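Pyruvate kinase (PDB 3GG8) catalyses, as a pyruvate kinase of glycolysis, the transfer of a phosphoryl group from phosphoenolpyruvate to ADP, giving pyruvate and ATP. Local coordinates at residues E30-A35 and I366-E371; G306-T311 and L448-G453; V344-E349 and V357-T362. All blocks are in the same frame, centred on the assembly; numbering follows the deposited sequence.

Interaction 1 of 3, residues E30-A35 and I366-E371; sequences EEDWTA and ICYEAE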
loop_
_atom_site.group_PDB
_atom_site.type_symbol
_atom_site.label_atom_id
_atom_site.label_comp_id
_atom_site.label_asym_id
_atom_site.label_seq_id
_atom_site.Cartn_x
_atom_site.Cartn_y
_atom_site.Cartn_z
ATOM N N GLU C 30 3.253 39.085 -4.187
ATOM C CA GLU C 30 1.831 39.248 -4.513
ATOM C C GLU C 30 1.346 38.094 -5.406
ATOM O O GLU C 30 0.302 37.490 -5.142
ATOM C CB GLU C 30 1.594 40.612 -5.177
ATOM C CG GLU C 30 0.131 41.032 -5.322
ATOM N N GLU C 31 2.141 37.780 -6.432
ATOM C CA GLU C 31 1.875 36.672 -7.358
ATOM C C GLU C 31 1.725 35.301 -6.670
ATOM O O GLU C 31 0.900 34.489 -7.081
ATOM C CB GLU C 31 2.968 36.611 -8.435
ATOM N N ASP C 32 2.522 35.045 -5.634
ATOM C CA ASP C 32 2.409 33.791 -4.880
ATOM C C ASP C 32 1.108 33.721 -4.062
ATOM O O ASP C 32 0.231 32.907 -4.376
ATOM C CB ASP C 32 3.645 33.544 -3.995
ATOM C CG ASP C 32 4.885 33.121 -4.793
ATOM O OD1 ASP C 32 4.747 32.575 -5.912
ATOM O OD2 ASP C 32 6.009 33.328 -4.280
ATOM N N TRP C 33 0.970 34.576 -3.046
ATOM C CA TRP C 33 -0.160 34.459 -2.118
ATOM C C TRP C 33 -1.554 34.700 -2.696
ATOM O O TRP C 33 -2.523 34.158 -2.167
ATOM C CB TRP C 33 0.044 35.213 -0.788
ATOM C CG TRP C 33 0.287 36.682 -0.860
ATOM C CD1 TRP C 33 1.500 37.314 -0.790
ATOM C CD2 TRP C 33 -0.699 37.719 -0.961
ATOM N NE1 TRP C 33 1.333 38.679 -0.862
ATOM C CE2 TRP C 33 -0.007 38.955 -0.972
ATOM C CE3 TRP C 33 -2.102 37.725 -1.057
ATOM C CZ2 TRP C 33 -0.669 40.187 -1.073
ATOM C CZ3 TRP C 33 -2.760 38.946 -1.163
ATOM C CH2 TRP C 33 -2.045 40.158 -1.175
ATOM N N THR C 34 -1.667 35.468 -3.782
ATOM C CA THR C 34 -2.975 35.584 -4.481
ATOM C C THR C 34 -3.405 34.306 -5.195
ATOM O O THR C 34 -4.559 34.183 -5.598
ATOM C CB THR C 34 -3.038 36.753 -5.487
ATOM O OG1 THR C 34 -1.949 36.656 -6.410
ATOM C CG2 THR C 34 -2.982 38.077 -4.761
ATOM N N ALA C 35 -2.493 33.351 -5.344
ATOM C CA ALA C 35 -2.818 32.096 -6.010
ATOM C C ALA C 35 -3.120 30.934 -5.040
ATOM O O ALA C 35 -3.178 29.765 -5.458
ATOM C CB ALA C 35 -1.732 31.719 -7.012
ATOM N N ILE C 366 -1.949 33.727 4.982
ATOM C CA ILE C 366 -1.969 32.581 5.909
ATOM C C ILE C 366 -2.445 31.324 5.185
ATOM O O ILE C 366 -1.932 30.244 5.424
ATOM C CB ILE C 366 -2.873 32.801 7.137
ATOM C CG1 ILE C 366 -2.379 33.962 7.993
ATOM C CG2 ILE C 366 -2.935 31.537 8.002
ATOM C CD1 ILE C 366 -3.478 34.546 8.885
ATOM N N CYS C 367 -3.416 31.486 4.289
ATOM C CA CYS C 367 -3.895 30.371 3.473
ATOM C C CYS C 367 -2.761 29.834 2.625
ATOM O O CYS C 367 -2.497 28.633 2.628
ATOM C CB CYS C 367 -5.058 30.793 2.583
ATOM S SG CYS C 367 -6.628 30.906 3.488
ATOM N N TYR C 368 -2.072 30.732 1.923
ATOM C CA TYR C 368 -0.976 30.325 1.075
ATOM C C TYR C 368 0.051 29.515 1.845
ATOM O O TYR C 368 0.473 28.472 1.357
ATOM C CB TYR C 368 -0.307 31.513 0.363
ATOM C CG TYR C 368 0.811 31.076 -0.556
ATOM C CD1 TYR C 368 2.131 30.983 -0.086
ATOM C CD2 TYR C 368 0.555 30.713 -1.880
ATOM C CE1 TYR C 368 3.178 30.561 -0.922
ATOM C CE2 TYR C 368 1.603 30.285 -2.731
ATOM C CZ TYR C 368 2.902 30.215 -2.236
ATOM O OH TYR C 368 3.930 29.811 -3.058
ATOM N N GLU C 369 0.449 29.983 3.030
ATOM C CA GLU C 369 1.505 29.309 3.817
ATOM C C GLU C 369 1.082 27.942 4.324
ATOM O O GLU C 369 1.905 27.038 4.423
ATOM C CB GLU C 369 1.930 30.149 5.012
ATOM C CG GLU C 369 2.469 31.497 4.660
ATOM C CD GLU C 369 3.903 31.467 4.153
ATOM O OE1 GLU C 369 4.509 30.384 3.997
ATOM O OE2 GLU C 369 4.435 32.561 3.916
ATOM N N ALA C 370 -0.198 27.809 4.682
ATOM C CA ALA C 370 -0.749 26.537 5.158
ATOM C C ALA C 370 -0.760 25.542 4.019
ATOM O O ALA C 370 -0.443 24.380 4.200
ATOM C CB ALA C 370 -2.167 26.725 5.710
ATOM N N GLU C 371 -1.129 26.017 2.839
ATOM C CA GLU C 371 -1.174 25.194 1.642
ATOM C C GLU C 371 0.221 24.706 1.235
ATOM O O GLU C 371 0.355 23.689 0.561
ATOM C CB GLU C 371 -1.878 25.951 0.519
ATOM C CG GLU C 371 -3.393 25.987 0.710
ATOM C CD GLU C 371 -4.070 27.093 -0.064
ATOM O OE1 GLU C 371 -5.217 27.458 0.289
ATOM O OE2 GLU C 371 -3.459 27.591 -1.028
#
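Trp33 and Tyr368 bring the backbones of 30-35 and 366-371 closest together, their CA atoms 5.3 Å apart. Residues 30-33 form a short helix, while 366-371 belong to the end region of the long helix 356-371. Within the short helix the backbone is tied by the usual bond from Thr34 N to Glu30 O. The hydroxyl Thr34 OG1 reaches the same oxygen, Glu30 O, at 2.7 Å, approaching from the opposite face of the carbonyl plane, so this acceptor is gripped twice.

The contact itself is carried by one aromatic ring. With CG anti to the backbone N (chi1 -178°), Tyr368 extends its side chain from the long helix to the Asp32-Trp33 peptide. Trp33 N lies over one face of the ring, toward its rim, and Asp32 O approaches obliquely, 3.3 Å from Tyr368 CD2. Farther out, Asp32 CB makes an off-centre CH-pi contact, 4.3 Å from the centroid of the Tyr368 ring. The carboxylate of Asp32 is turned nearly parallel to that ring, their planes 12° apart. At the root of the tyrosine, Trp33 CB meets Tyr368 CB at 3.9 Å. The indole, by contrast, leads away from the segment 366-371: its CG sits between the backbone N and the carbonyl carbon (chi1 59°), and the ring packs on earlier turns of helix 356-371, where Arg365 makes a cation-pi contact with it.

On a neighbouring flank of the long helix, Glu369 forms a salt bridge with Lys290 of the second subunit. The arrangement is that of a short N-terminal helix set against helix 356-371, on the outside of the (beta/alpha)8 barrel of pyruvate kinase.

Interaction 2 of 3, residues G306-T311 and L448-G453; sequences GKPVIT and LQVIRG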
loop_
_atom_site.group_PDB
_atom_site.type_symbol
_atom_site.label_atom_id
_atom_site.label_comp_id
_atom_site.label_asym_id
_atom_site.label_seq_id
_atom_site.Cartn_x
_atom_site.Cartn_y
_atom_site.Cartn_z
ATOM N N GLY C 306 -17.690 15.625 -0.788
ATOM C CA GLY C 306 -17.439 16.643 -1.803
ATOM C C GLY C 306 -18.269 17.906 -1.704
ATOM O O GLY C 306 -18.526 18.560 -2.713
ATOM N N LYS C 307 -18.696 18.263 -0.495
ATOM C CA LYS C 307 -19.530 19.450 -0.297
ATOM C C LYS C 307 -18.727 20.526 0.446
ATOM O O LYS C 307 -17.984 20.204 1.400
ATOM C CB LYS C 307 -20.802 19.072 0.474
ATOM C CG LYS C 307 -21.813 18.229 -0.328
ATOM C CD LYS C 307 -23.087 18.001 0.483
ATOM C CE LYS C 307 -24.188 17.319 -0.329
ATOM N NZ LYS C 307 -25.315 16.820 0.534
ATOM N N PRO C 308 -18.847 21.801 0.022
ATOM C CA PRO C 308 -17.987 22.839 0.604
ATOM C C PRO C 308 -18.222 23.054 2.092
ATOM O O PRO C 308 -19.360 23.035 2.543
ATOM C CB PRO C 308 -18.393 24.096 -0.163
ATOM C CG PRO C 308 -19.766 23.791 -0.682
ATOM C CD PRO C 308 -19.758 22.353 -1.000
ATOM N N VAL C 309 -17.146 23.258 2.845
ATOM C CA VAL C 309 -17.248 23.567 4.276
ATOM C C VAL C 309 -16.624 24.944 4.535
ATOM O O VAL C 309 -15.538 25.248 4.010
ATOM C CB VAL C 309 -16.629 22.429 5.186
ATOM C CG1 VAL C 309 -15.156 22.210 4.915
ATOM C CG2 VAL C 309 -16.900 22.675 6.695
ATOM N N ILE C 310 -17.336 25.784 5.286
ATOM C CA ILE C 310 -16.806 27.084 5.735
ATOM C C ILE C 310 -16.465 27.065 7.236
ATOM O O ILE C 310 -17.268 26.660 8.054
ATOM C CB ILE C 310 -17.803 28.238 5.468
ATOM C CG1 ILE C 310 -18.365 28.153 4.036
ATOM C CG2 ILE C 310 -17.180 29.626 5.782
ATOM C CD1 ILE C 310 -19.606 29.003 3.853
ATOM N N THR C 311 -15.259 27.505 7.562
ATOM C CA THR C 311 -14.824 27.686 8.935
ATOM C C THR C 311 -15.007 29.159 9.348
ATOM O O THR C 311 -14.401 30.072 8.768
ATOM C CB THR C 311 -13.355 27.220 9.098
ATOM O OG1 THR C 311 -13.253 25.865 8.640
ATOM C CG2 THR C 311 -12.911 27.283 10.549
ATOM N N LEU C 448 -19.582 28.000 -7.349
ATOM C CA LEU C 448 -18.233 27.450 -7.372
ATOM C C LEU C 448 -17.211 28.319 -6.650
ATOM O O LEU C 448 -16.060 27.916 -6.488
ATOM C CB LEU C 448 -17.809 27.240 -8.833
ATOM C CG LEU C 448 -17.816 25.858 -9.508
ATOM C CD1 LEU C 448 -18.537 24.743 -8.756
ATOM C CD2 LEU C 448 -18.312 25.986 -10.936
ATOM N N GLN C 449 -17.626 29.501 -6.209
ATOM C CA GLN C 449 -16.714 30.439 -5.548
ATOM C C GLN C 449 -16.401 29.964 -4.132
ATOM O O GLN C 449 -15.589 30.550 -3.429
ATOM C CB GLN C 449 -17.326 31.840 -5.510
ATOM C CG GLN C 449 -17.623 32.422 -6.887
ATOM C CD GLN C 449 -16.391 32.519 -7.761
ATOM O OE1 GLN C 449 -15.340 33.017 -7.337
ATOM N NE2 GLN C 449 -16.521 32.064 -9.001
ATOM N N VAL C 450 -17.043 28.862 -3.766
ATOM C CA VAL C 450 -17.009 28.295 -2.428
ATOM C C VAL C 450 -16.173 26.980 -2.385
ATOM O O VAL C 450 -16.033 26.347 -1.335
ATOM C CB VAL C 450 -18.506 28.194 -1.958
ATOM C CG1 VAL C 450 -18.931 26.833 -1.614
ATOM C CG2 VAL C 450 -18.855 29.257 -0.902
ATOM N N ILE C 451 -15.585 26.619 -3.533
ATOM C CA ILE C 451 -14.840 25.365 -3.722
ATOM C C ILE C 451 -13.309 25.628 -3.729
ATOM O O ILE C 451 -12.809 26.332 -4.604
ATOM C CB ILE C 451 -15.239 24.641 -5.072
ATOM C CG1 ILE C 451 -16.763 24.498 -5.247
ATOM C CG2 ILE C 451 -14.589 23.253 -5.183
ATOM C CD1 ILE C 451 -17.486 23.794 -4.082
ATOM N N ARG C 452 -12.577 25.053 -2.760
ATOM C CA ARG C 452 -11.117 25.163 -2.735
ATOM C C ARG C 452 -10.474 24.621 -4.021
ATOM O O ARG C 452 -10.791 23.526 -4.468
ATOM C CB ARG C 452 -10.508 24.455 -1.514
ATOM C CG ARG C 452 -9.053 24.834 -1.292
ATOM C CD ARG C 452 -8.184 23.764 -0.646
ATOM N NE ARG C 452 -8.367 23.713 0.785
ATOM C CZ ARG C 452 -7.494 23.222 1.664
ATOM N NH1 ARG C 452 -6.318 22.735 1.296
ATOM N NH2 ARG C 452 -7.816 23.238 2.934
ATOM N N GLY C 453 -9.583 25.404 -4.612
ATOM C CA GLY C 453 -8.753 24.934 -5.701
ATOM C C GLY C 453 -9.327 25.264 -7.056
ATOM O O GLY C 453 -8.685 25.020 -8.082
#
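Pro308 meets Val450 and Ile451 where the (beta/alpha)8 barrel of pyruvate kinase abuts its C-terminal alpha/beta domain. The proline stands just before barrel strand 309-312, and its partners come from the loop between helix 442-447 and strand 454-458. The nearest CA atoms, those of Pro308 and Ile451, are 5.9 Å apart.

Apolar contact accounts for the direct meeting of the two segments. The CB of Pro308 heads for the loop, and the proline ring crosses the Val450 side chain at about a right angle. The exact spacing of these two residues is doubtful, because the modelled carbons come too close. The contact with Ile451 is more reliable: its CD1 approaches the same ring and lies 4.0 Å from Pro308 CB. All three residues are buried.

Polar interactions lie beside this apolar contact and use the backbone and Arg452. Asp342 links the two segments indirectly, accepting from Val309 N through OD2 and from Arg452 N through OD1; one carboxylate thus serves both sides of the domain interface. The guanidinium of Arg452 extends to the carbonyl oxygens of Val337 and Thr341 in the barrel. On the strand side, Pro308 and Ile310 hydrogen-bond through their backbones to the neighbouring strand 275-278.

Backbone turns shape both approaches. Gly306, with positive phi (77°), ends helix 288-305 in a Schellman motif and redirects the chain toward the strand. In the loop, a 3-10 turn is closed by Ile451 N, which donates to Leu448 O at 3.3 Å.

Interaction 3 of 3, residues V344-E349 and V357-T362; sequences VMLSGE and VITVET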
loop_
_atom_site.group_PDB
_atom_site.type_symbol
_atom_site.label_atom_id
_atom_site.label_comp_id
_atom_site.label_asym_id
_atom_site.label_seq_id
_atom_site.Cartn_x
_atom_site.Cartn_y
_atom_site.Cartn_z
ATOM N N VAL C 344 -12.549 29.963 4.445
ATOM C CA VAL C 344 -12.304 30.619 5.722
ATOM C C VAL C 344 -13.101 31.932 5.711
ATOM O O VAL C 344 -13.226 32.582 4.669
ATOM C CB VAL C 344 -10.789 30.838 5.970
ATOM C CG1 VAL C 344 -10.124 29.529 6.392
ATOM C CG2 VAL C 344 -10.107 31.411 4.718
ATOM N N MET C 345 -13.674 32.301 6.855
ATOM C CA MET C 345 -14.606 33.416 6.891
ATOM C C MET C 345 -14.190 34.505 7.857
ATOM O O MET C 345 -13.768 34.215 8.988
ATOM C CB MET C 345 -16.015 32.940 7.232
ATOM C CG MET C 345 -17.067 34.031 7.136
ATOM S SD MET C 345 -18.679 33.365 7.544
ATOM C CE MET C 345 -18.909 33.950 9.208
ATOM N N LEU C 346 -14.289 35.745 7.369
ATOM C CA LEU C 346 -14.106 36.942 8.167
ATOM C C LEU C 346 -15.466 37.512 8.548
ATOM O O LEU C 346 -16.407 37.588 7.717
ATOM C CB LEU C 346 -13.248 37.980 7.426
ATOM C CG LEU C 346 -11.795 37.521 7.141
ATOM C CD1 LEU C 346 -11.062 38.441 6.147
ATOM C CD2 LEU C 346 -10.960 37.318 8.425
ATOM N N SER C 347 -15.584 37.882 9.821
ATOM C CA SER C 347 -16.844 38.421 10.323
ATOM C C SER C 347 -16.697 39.898 10.631
ATOM O O SER C 347 -16.736 40.714 9.705
ATOM C CB SER C 347 -17.355 37.610 11.520
ATOM O OG SER C 347 -17.719 36.309 11.084
ATOM N N GLY C 348 -16.534 40.241 11.908
ATOM C CA GLY C 348 -16.357 41.630 12.333
ATOM C C GLY C 348 -15.105 42.285 11.758
ATOM O O GLY C 348 -15.059 43.524 11.584
ATOM N N GLU C 349 -14.087 41.468 11.461
ATOM C CA GLU C 349 -12.819 41.988 10.931
ATOM C C GLU C 349 -13.026 42.839 9.681
ATOM O O GLU C 349 -12.297 43.807 9.478
ATOM C CB GLU C 349 -11.817 40.858 10.630
ATOM C CG GLU C 349 -11.513 39.920 11.805
ATOM C CD GLU C 349 -12.353 38.628 11.778
ATOM O OE1 GLU C 349 -11.830 37.552 12.162
ATOM O OE2 GLU C 349 -13.536 38.684 11.382
ATOM N N VAL C 357 -9.281 45.515 4.281
ATOM C CA VAL C 357 -8.564 44.961 3.128
ATOM C C VAL C 357 -7.257 44.302 3.555
ATOM O O VAL C 357 -6.922 43.227 3.054
ATOM C CB VAL C 357 -8.410 45.932 1.887
ATOM C CG1 VAL C 357 -9.242 47.192 2.036
ATOM C CG2 VAL C 357 -6.960 46.251 1.602
ATOM N N ILE C 358 -6.550 44.932 4.502
ATOM C CA ILE C 358 -5.379 44.332 5.134
ATOM C C ILE C 358 -5.706 42.977 5.781
ATOM O O ILE C 358 -4.889 42.054 5.733
ATOM C CB ILE C 358 -4.676 45.314 6.127
ATOM C CG1 ILE C 358 -4.001 46.444 5.338
ATOM C CG2 ILE C 358 -3.637 44.583 6.981
ATOM C CD1 ILE C 358 -3.109 47.378 6.156
ATOM N N THR C 359 -6.896 42.848 6.364
ATOM C CA THR C 359 -7.306 41.580 6.945
ATOM C C THR C 359 -7.489 40.518 5.847
ATOM O O THR C 359 -7.102 39.364 6.034
ATOM C CB THR C 359 -8.570 41.714 7.838
ATOM O OG1 THR C 359 -8.379 42.774 8.788
ATOM C CG2 THR C 359 -8.839 40.417 8.606
ATOM N N VAL C 360 -8.052 40.909 4.705
ATOM C CA VAL C 360 -8.248 39.964 3.598
ATOM C C VAL C 360 -6.919 39.511 2.999
ATOM O O VAL C 360 -6.748 38.334 2.683
ATOM C CB VAL C 360 -9.153 40.525 2.461
ATOM C CG1 VAL C 360 -9.292 39.516 1.343
ATOM C CG2 VAL C 360 -10.508 40.883 2.978
ATOM N N GLU C 361 -5.987 40.442 2.827
ATOM C CA GLU C 361 -4.645 40.101 2.342
ATOM C C GLU C 361 -3.936 39.149 3.305
ATOM O O GLU C 361 -3.229 38.235 2.877
ATOM C CB GLU C 361 -3.771 41.355 2.173
ATOM C CG GLU C 361 -4.413 42.512 1.421
ATOM C CD GLU C 361 -3.425 43.630 1.117
ATOM O OE1 GLU C 361 -3.406 44.104 -0.050
ATOM O OE2 GLU C 361 -2.671 44.035 2.030
ATOM N N THR C 362 -4.104 39.392 4.597
ATOM C CA THR C 362 -3.443 38.609 5.642
ATOM C C THR C 362 -3.947 37.164 5.641
ATOM O O THR C 362 -3.152 36.216 5.721
ATOM C CB THR C 362 -3.610 39.284 7.028
ATOM O OG1 THR C 362 -3.061 40.603 6.964
ATOM C CG2 THR C 362 -2.929 38.499 8.139
HETATM O O HOH W 1 -10.137 44.928 10.374
#
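Leu346 and Glu349 pack against Thr359 and Val360 in a buried, largely apolar contact between the C-terminal end of the last barrel strand, with the start of the short helix 348-351 that follows it, and the first half of helix 356-371. The backbones stay well separated: the CA atoms of Glu349 and Thr359 are 6.8 Å apart, and side chains fill the interval.

Thr359 CG2 is the methyl at the centre of the contact. It comes within 3.8 Å of Leu346 CD2 and within 3.6 Å of Glu349 CB, so that a single methyl touches both the strand residue and the aliphatic root of the acid. Its torsion accounts for this: CG2 lies anti to the backbone N, while OG1 stands beside that N (chi1 -51°), the methyl thereby facing the strand. Both leucine methyls touch Thr359 CG2, and Leu346 CD1 also reaches Val360 CG2 at 4.0 Å, the leucine and valine side chains crossing at a slant.

This is strand-to-helix packing of a (beta/alpha)8 barrel, at its last strand, 343-346. That strand runs beside both 309-312 and 39-43, the latter closing the barrel, and helix 356-371 covers it from outside; Met363 of that helix also touches Leu346.

Polar groups border the methyl cluster. Thr359 OG1 is hydrogen-bonded to Phe355 O one turn earlier, and a water donates to it as well as to Glu349 O, bridging the two segments. The Glu349 chain, bent at chi2 (97°), carries its carboxylate away from helix 356-371 and back toward Ser347, just before its own short helix. There OE2 accepts from Ser347 N at 2.7 Å, while OE1 accepts from the backbone N of Leu316, a grip at both oxygens that limits rotation of the carboxylate.

In the fold
From the N terminus, the chain first passes through 30-35, with its short helix 30-33, whose partner 366-371 comes some 330 residues later; interaction 1 therefore closes a loop spanning essentially the whole barrel. Interaction 2 begins inside that loop, at 306-311, but ends beyond it, at 448-453, so the two cross and the alpha/beta domain is joined to the barrel. Interaction 3 is a short local closure lying within both larger loops. It shares helix 356-371 with interaction 1, where Cys367 packs on Val344 and Trp33 on Glu361. With interaction 2 it shares the barrel sheet, its strand 343-346 pairing with 309-312. The centres of interactions 1 and 3 are about 14 Å apart.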